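PDB 5J7R: putative Lipoprotein from Clostridium perfringens, which is of unknown function but carries a sporulation and spore germination family domain and is probably a membrane-anchored lipoprotein. Local coordinates for residues I47-G51 with D52-G56; I95-S98 with K99-V103; E115-I118 with A119-Q123. All coordinates share one frame; numbering follows the deposited sequence.

Interaction 1 (I47-G51 with D52-G56); sequences ILVDG and DEILG. With MG (magnesium ion), chain E.
Asp-50 closes strand 42-50 and caps helix 51-65, its carboxylate bonded to the backbone of Glu-53 two residues into the segment 52-56. With CG anti to the backbone N (chi1 178°), the side chain folds beside its own carbonyl, and OD1 accepts the N-H of Glu-53 at 3.1 Å, the donor lying well above the carboxylate plane. This is the N-cap bond. The backbone O of Asp-50 serves the same turn: Ile-54 N donates to it at 3.1 Å, and Glu-53 N adds a weak, strongly bent bond. Gly-51 follows as the first helical residue, its O receiving Leu-55 N at 2.9 Å; CG1 of Ile-54 rests on this same carbonyl oxygen.

Glu-53 lies over the cap. Its side chain crosses that of Asp-50 at about a right angle, with CG 3.4 Å from Asp-50 OD1, and the two carboxylates stack almost parallel, 7° apart. OD2 of Asp-50 binds the magnesium ion at 2.3 Å, and four waters are also bound to the metal. One of these, water 3, donates to Glu-53 OE1, which also takes the N-H of Ile-88; water 2 donates to Asp-50 OD1. A further water, not on the metal, bridges Asp-50 OD1 and Asp-52 N. On the apolar side, Val-49 CG1 meets Ile-54 CD1 at 3.9 Å, and both residues also pack against the second subunit.

One carboxylate thus caps the helix through OD1 and holds a metal through OD2. The magnesium ion and the N-terminal end of the helix would both probably favour the charged form of Asp-50 and ease the stacking of two acidic groups.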
loop_
_atom_site.group_PDB
_atom_site.type_symbol
_atom_site.label_atom_id
_atom_site.label_comp_id
_atom_site.label_asym_id
_atom_site.label_seq_id
_atom_site.Cartn_x
_atom_site.Cartn_y
_atom_site.Cartn_z
ATOM N N ILE A 47 9.152 11.020 -4.865
ATOM C CA ILE A 47 7.706 10.966 -4.616
ATOM C C ILE A 47 7.477 10.222 -3.298
ATOM O O ILE A 47 7.970 9.128 -3.114
ATOM C CB ILE A 47 6.934 10.368 -5.834
ATOM C CG1 ILE A 47 5.408 10.421 -5.634
ATOM C CG2 ILE A 47 7.382 8.947 -6.173
ATOM C CD1 ILE A 47 4.625 10.277 -6.923
ATOM N N LEU A 48 6.825 10.865 -2.331
ATOM C CA LEU A 48 6.541 10.232 -1.083
ATOM C C LEU A 48 5.114 9.741 -1.250
ATOM O O LEU A 48 4.155 10.511 -1.199
ATOM C CB LEU A 48 6.711 11.199 0.076
ATOM C CG LEU A 48 6.579 10.443 1.397
ATOM C CD1 LEU A 48 7.773 9.536 1.678
ATOM C CD2 LEU A 48 6.464 11.453 2.496
ATOM N N VAL A 49 4.994 8.440 -1.486
ATOM C CA VAL A 49 3.701 7.836 -1.682
ATOM C C VAL A 49 3.142 7.549 -0.322
ATOM O O VAL A 49 3.726 6.796 0.424
ATOM C CB VAL A 49 3.821 6.487 -2.412
ATOM C CG1 VAL A 49 2.458 5.840 -2.578
ATOM C CG2 VAL A 49 4.493 6.660 -3.760
ATOM N N ASP A 50 2.015 8.159 -0.012
ATOM C CA ASP A 50 1.328 7.951 1.255
ATOM C C ASP A 50 0.382 6.770 1.047
ATOM O O ASP A 50 -0.653 6.943 0.438
ATOM C CB ASP A 50 0.599 9.264 1.610
ATOM C CG ASP A 50 -0.206 9.210 2.878
ATOM O OD1 ASP A 50 -0.867 8.221 3.182
ATOM O OD2 ASP A 50 -0.286 10.242 3.538
ATOM N N GLY A 51 0.745 5.587 1.560
ATOM C CA GLY A 51 -0.059 4.374 1.349
ATOM C C GLY A 51 -1.527 4.412 1.700
ATOM O O GLY A 51 -2.358 3.931 0.929
ATOM N N ASP A 52 -1.847 4.948 2.872
ATOM C CA ASP A 52 -3.240 5.062 3.299
ATOM C C ASP A 52 -4.022 5.963 2.343
ATOM O O ASP A 52 -5.202 5.706 2.116
ATOM C CB ASP A 52 -3.347 5.540 4.757
ATOM C CG ASP A 52 -2.812 4.505 5.755
ATOM O OD1 ASP A 52 -2.320 3.441 5.321
ATOM O OD2 ASP A 52 -2.900 4.756 6.985
ATOM N N GLU A 53 -3.386 7.008 1.782
ATOM C CA GLU A 53 -4.087 7.872 0.824
ATOM C C GLU A 53 -4.317 7.147 -0.473
ATOM O O GLU A 53 -5.395 7.271 -1.044
ATOM C CB GLU A 53 -3.376 9.188 0.562
ATOM C CG GLU A 53 -3.360 10.100 1.769
ATOM C CD GLU A 53 -2.815 11.494 1.473
ATOM O OE1 GLU A 53 -3.052 12.428 2.281
ATOM O OE2 GLU A 53 -2.165 11.669 0.424
ATOM N N ILE A 54 -3.327 6.399 -0.953
ATOM C CA ILE A 54 -3.554 5.665 -2.212
ATOM C C ILE A 54 -4.598 4.568 -2.023
ATOM O O ILE A 54 -5.368 4.341 -2.923
ATOM C CB ILE A 54 -2.330 5.179 -3.031
ATOM C CG1 ILE A 54 -1.595 4.020 -2.388
ATOM C CG2 ILE A 54 -1.443 6.363 -3.333
ATOM C CD1 ILE A 54 -0.550 3.430 -3.314
ATOM N N LEU A 55 -4.614 3.907 -0.864
ATOM C CA LEU A 55 -5.602 2.858 -0.586
ATOM C C LEU A 55 -6.995 3.473 -0.477
ATOM O O LEU A 55 -7.944 2.987 -1.097
ATOM C CB LEU A 55 -5.268 2.114 0.699
ATOM C CG LEU A 55 -6.205 0.971 1.094
ATOM C CD1 LEU A 55 -6.260 -0.102 0.015
ATOM C CD2 LEU A 55 -5.739 0.376 2.405
ATOM N N GLY A 56 -7.109 4.539 0.308
ATOM C CA GLY A 56 -8.375 5.239 0.477
ATOM C C GLY A 56 -8.902 5.716 -0.861
ATOM O O GLY A 56 -10.085 5.581 -1.173
HETATM MG MG MG E . -0.333 10.951 5.760
HETATM O O HOH W 1 0.398 6.143 4.727
HETATM O O HOH W 2 -2.038 9.092 5.600
HETATM O O HOH W 3 -1.857 11.876 4.862
HETATM O O HOH W 4 -0.875 10.917 7.592
HETATM O O HOH W 5 0.939 9.050 6.108
#

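Interaction 2 (I95-S98 with K99-V103); sequences INLS and KEAIV
Ser-98 and Glu-100 join side chains where strand 92-97 gives way to a short 3-10 turn, 99-101, at the start of the crossover of a beta-alpha-beta unit. OG of Ser-98 donates to OE2 of Glu-100 at 2.8 Å. Two torsions bring them together. Ser-98 places OG between its backbone N and carbonyl carbon (chi1 61°), while the Glu-100 chain, bent at chi2 (68°), curls back toward the serine instead of running outward. The carboxylate receives the hydroxyl on the anti lone pair of OE2, the one turned away from OE1, and the same oxygen lies 3.2 Å from Ser-98 CB. OG is also hydrogen-bonded to the backbone N of Lys-82, which ties the turn to the residue just ahead of strand 83-89.

The backbone closes the turn. Ala-101 N donates to Ser-98 O at 3.2 Å; the bond is nearly straight at hydrogen (163°), yet the donor stands well above the carbonyl plane in this i to i+3 bond. A second bond of the same spacing, Ile-102 N to Lys-99 O, continues it. Lys-99 behaves differently from Glu-100: its chain is fully extended and runs out to the surface.

On the inner side the turn returns Ala-101 to the end of the strand, where its methyl faces Leu-97. The leucine also touches Leu-83 and Ile-132 on the two flanking strands, so this small apolar contact adjoins the side chains of the sheet. There, Ala-101 CB sits 3.9 Å from CD1 and 4.0 Å from CB of Leu-97.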
loop_
_atom_site.group_PDB
_atom_site.type_symbol
_atom_site.label_atom_id
_atom_site.label_comp_id
_atom_site.label_asym_id
_atom_site.label_seq_id
_atom_site.Cartn_x
_atom_site.Cartn_y
_atom_site.Cartn_z
ATOM N N ILE A 95 -12.496 13.848 1.205
ATOM C CA ILE A 95 -12.937 13.232 -0.032
ATOM C C ILE A 95 -13.522 14.326 -0.899
ATOM O O ILE A 95 -14.637 14.784 -0.667
ATOM C CB ILE A 95 -13.980 12.135 0.246
ATOM C CG1 ILE A 95 -13.415 11.132 1.253
ATOM C CG2 ILE A 95 -14.391 11.458 -1.053
ATOM C CD1 ILE A 95 -14.410 10.106 1.746
ATOM N N ASN A 96 -12.767 14.713 -1.921
ATOM C CA ASN A 96 -13.164 15.770 -2.824
ATOM C C ASN A 96 -13.785 15.202 -4.091
ATOM O O ASN A 96 -13.092 14.632 -4.928
ATOM C CB ASN A 96 -11.939 16.612 -3.151
ATOM C CG ASN A 96 -12.269 17.822 -3.984
ATOM O OD1 ASN A 96 -13.415 18.289 -4.009
ATOM N ND2 ASN A 96 -11.260 18.366 -4.646
ATOM N N LEU A 97 -15.094 15.403 -4.240
ATOM C CA LEU A 97 -15.853 14.884 -5.382
ATOM C C LEU A 97 -16.240 15.986 -6.348
ATOM O O LEU A 97 -16.121 17.162 -6.033
ATOM C CB LEU A 97 -17.124 14.188 -4.876
ATOM C CG LEU A 97 -16.914 13.079 -3.830
ATOM C CD1 LEU A 97 -18.251 12.590 -3.300
ATOM C CD2 LEU A 97 -16.094 11.916 -4.379
ATOM N N SER A 98 -16.691 15.589 -7.534
ATOM C CA SER A 98 -17.132 16.535 -8.556
ATOM C C SER A 98 -18.601 16.889 -8.316
ATOM O O SER A 98 -19.264 16.296 -7.451
ATOM C CB SER A 98 -16.972 15.929 -9.949
ATOM O OG SER A 98 -17.757 14.757 -10.093
ATOM N N LYS A 99 -19.105 17.847 -9.088
ATOM C CA LYS A 99 -20.504 18.306 -9.002
ATOM C C LYS A 99 -21.548 17.184 -9.238
ATOM O O LYS A 99 -22.656 17.246 -8.706
ATOM C CB LYS A 99 -20.714 19.442 -10.014
ATOM C CG LYS A 99 -22.100 20.054 -10.098
ATOM C CD LYS A 99 -22.172 21.046 -11.258
ATOM C CE LYS A 99 -23.487 21.808 -11.355
ATOM N NZ LYS A 99 -23.397 22.959 -12.306
ATOM N N GLU A 100 -21.190 16.165 -10.024
ATOM C CA GLU A 100 -22.105 15.042 -10.324
ATOM C C GLU A 100 -22.578 14.285 -9.077
ATOM O O GLU A 100 -23.604 13.628 -9.119
ATOM C CB GLU A 100 -21.482 14.047 -11.319
ATOM C CG GLU A 100 -21.322 14.549 -12.755
ATOM C CD GLU A 100 -20.292 15.654 -12.935
ATOM O OE1 GLU A 100 -20.408 16.387 -13.930
ATOM O OE2 GLU A 100 -19.378 15.804 -12.086
ATOM N N ALA A 101 -21.833 14.388 -7.983
ATOM C CA ALA A 101 -22.201 13.710 -6.733
ATOM C C ALA A 101 -23.437 14.308 -6.070
ATOM O O ALA A 101 -24.098 13.635 -5.286
ATOM C CB ALA A 101 -21.034 13.732 -5.755
ATOM N N ILE A 102 -23.734 15.571 -6.381
ATOM C CA ILE A 102 -24.890 16.263 -5.810
ATOM C C ILE A 102 -26.120 15.994 -6.675
ATOM O O ILE A 102 -26.196 16.456 -7.814
ATOM C CB ILE A 102 -24.647 17.787 -5.680
ATOM C CG1 ILE A 102 -23.431 18.054 -4.778
ATOM C CG2 ILE A 102 -25.884 18.482 -5.107
ATOM C CD1 ILE A 102 -23.058 19.520 -4.640
ATOM N N VAL A 103 -27.065 15.232 -6.123
ATOM C CA VAL A 103 -28.325 14.884 -6.795
ATOM C C VAL A 103 -29.433 14.830 -5.753
ATOM O O VAL A 103 -29.165 14.888 -4.553
ATOM C CB VAL A 103 -28.257 13.521 -7.532
ATOM C CG1 VAL A 103 -27.277 13.585 -8.697
ATOM C CG2 VAL A 103 -27.884 12.387 -6.580
#

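Interaction 3 (E115-I118 with A119-Q123); sequences EGII and ATITQ
The C-terminal end of helix 107-121, the helix of a beta-alpha-beta unit, and the residue just after it bring two threonine hydroxyls back onto the backbone carbonyls four residues earlier. Thr-120 OG1 donates to Gly-116 O at 2.6 Å, and Thr-120 N donates to that oxygen at 3.0 Å; the two donors arrive from opposite faces of the carbonyl plane. OG1 also bonds to the backbone N of Tyr-30 of the second subunit, making this hydroxyl a link between the helix and that subunit.

Ile-118 O likewise accepts two bonds from Thr-122, through N at 2.8 Å and through OG1. Here the hydroxyl lies between the backbone N and carbonyl carbon (chi1 57°), which leaves the methyl CG2 to pack against Ile-118 CG2 at 3.7 Å. Between these pairs, Ile-121 N bonds almost straight to Ile-117 O at 2.8 Å (172°). The side chains of Ile-117 and Ile-121 pack on Ile-60 of helix 51-65.

Past the final helical turn, Gln-123 folds back: its NE2 donates in the carbonyl plane, on a lone pair of Thr-120 O, at 3.0 Å.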
loop_
_atom_site.group_PDB
_atom_site.type_symbol
_atom_site.label_atom_id
_atom_site.label_comp_id
_atom_site.label_asym_id
_atom_site.label_seq_id
_atom_site.Cartn_x
_atom_site.Cartn_y
_atom_site.Cartn_z
ATOM N N GLU A 115 -23.274 6.411 5.340
ATOM C CA GLU A 115 -22.852 5.281 6.170
ATOM C C GLU A 115 -21.940 4.333 5.375
ATOM O O GLU A 115 -21.014 3.754 5.940
ATOM C CB GLU A 115 -24.048 4.514 6.741
ATOM C CG GLU A 115 -24.836 5.290 7.789
ATOM C CD GLU A 115 -26.027 4.525 8.360
ATOM O OE1 GLU A 115 -26.386 3.484 7.791
ATOM O OE2 GLU A 115 -26.624 4.975 9.368
ATOM N N GLY A 116 -22.207 4.189 4.074
ATOM C CA GLY A 116 -21.404 3.327 3.196
ATOM C C GLY A 116 -19.987 3.853 2.976
ATOM O O GLY A 116 -19.025 3.094 2.990
ATOM N N ILE A 117 -19.871 5.163 2.786
ATOM C CA ILE A 117 -18.580 5.805 2.605
ATOM C C ILE A 117 -17.775 5.660 3.909
ATOM O O ILE A 117 -16.624 5.239 3.882
ATOM C CB ILE A 117 -18.737 7.282 2.190
ATOM C CG1 ILE A 117 -19.420 7.352 0.821
ATOM C CG2 ILE A 117 -17.377 7.970 2.093
ATOM C CD1 ILE A 117 -19.813 8.750 0.380
ATOM N N ILE A 118 -18.401 5.979 5.034
ATOM C CA ILE A 118 -17.751 5.879 6.347
ATOM C C ILE A 118 -17.325 4.465 6.671
ATOM O O ILE A 118 -16.188 4.239 7.075
ATOM C CB ILE A 118 -18.656 6.423 7.471
ATOM C CG1 ILE A 118 -18.749 7.944 7.331
ATOM C CG2 ILE A 118 -18.089 6.086 8.853
ATOM C CD1 ILE A 118 -19.667 8.615 8.330
ATOM N N ALA A 119 -18.226 3.510 6.485
ATOM C CA ALA A 119 -17.903 2.121 6.784
ATOM C C ALA A 119 -16.744 1.640 5.914
ATOM O O ALA A 119 -15.903 0.873 6.372
ATOM C CB ALA A 119 -19.114 1.235 6.580
ATOM N N THR A 120 -16.707 2.101 4.669
ATOM C CA THR A 120 -15.651 1.692 3.746
ATOM C C THR A 120 -14.318 2.345 4.100
ATOM O O THR A 120 -13.314 1.656 4.248
ATOM C CB THR A 120 -16.018 2.039 2.302
ATOM O OG1 THR A 120 -17.275 1.428 1.973
ATOM C CG2 THR A 120 -14.939 1.558 1.330
ATOM N N ILE A 121 -14.332 3.662 4.255
ATOM C CA ILE A 121 -13.128 4.423 4.583
ATOM C C ILE A 121 -12.556 4.194 5.978
ATOM O O ILE A 121 -11.340 4.087 6.120
ATOM C CB ILE A 121 -13.330 5.933 4.328
ATOM C CG1 ILE A 121 -13.462 6.187 2.831
ATOM C CG2 ILE A 121 -12.148 6.744 4.835
ATOM C CD1 ILE A 121 -12.226 5.815 2.015
ATOM N N THR A 122 -13.409 4.080 6.995
ATOM C CA THR A 122 -12.916 3.856 8.365
ATOM C C THR A 122 -12.228 2.507 8.559
ATOM O O THR A 122 -11.774 2.193 9.657
ATOM C CB THR A 122 -14.003 4.080 9.426
ATOM O OG1 THR A 122 -15.127 3.232 9.154
ATOM C CG2 THR A 122 -14.438 5.532 9.427
ATOM N N GLN A 123 -12.171 1.694 7.505
ATOM C CA GLN A 123 -11.437 0.431 7.564
ATOM C C GLN A 123 -9.954 0.779 7.683
ATOM O O GLN A 123 -9.172 -0.008 8.190
ATOM C CB GLN A 123 -11.668 -0.432 6.316
ATOM C CG GLN A 123 -12.929 -1.272 6.336
ATOM C CD GLN A 123 -13.202 -2.030 5.028
ATOM O OE1 GLN A 123 -13.491 -3.233 5.047
ATOM N NE2 GLN A 123 -13.116 -1.346 3.901
#

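Overall arrangement
The three contacts follow one another along the chain, all within the sporulation and spore germination domain. Interaction 1 joins strand 42-50 of the two-stranded sheet to helix 51-65; interaction 2 leaves strand 92-97, the middle strand of the three-stranded sheet; interaction 3 ends helix 107-121. Centres of interactions 1 and 2 lie about 22 Å apart, on opposite sides of the chain's centre. Interaction 3 touches both: Ile-121 CD1 packs on Gly-56 O at 3.8 Å, and Ile-117 CG2 on Ile-95 CD1 at 3.7 Å. Helix 107-121 therefore packs against both helix 51-65 and the middle strand of the sheet. Interactions 1 and 3 also meet the second subunit, joining the fold to the assembly.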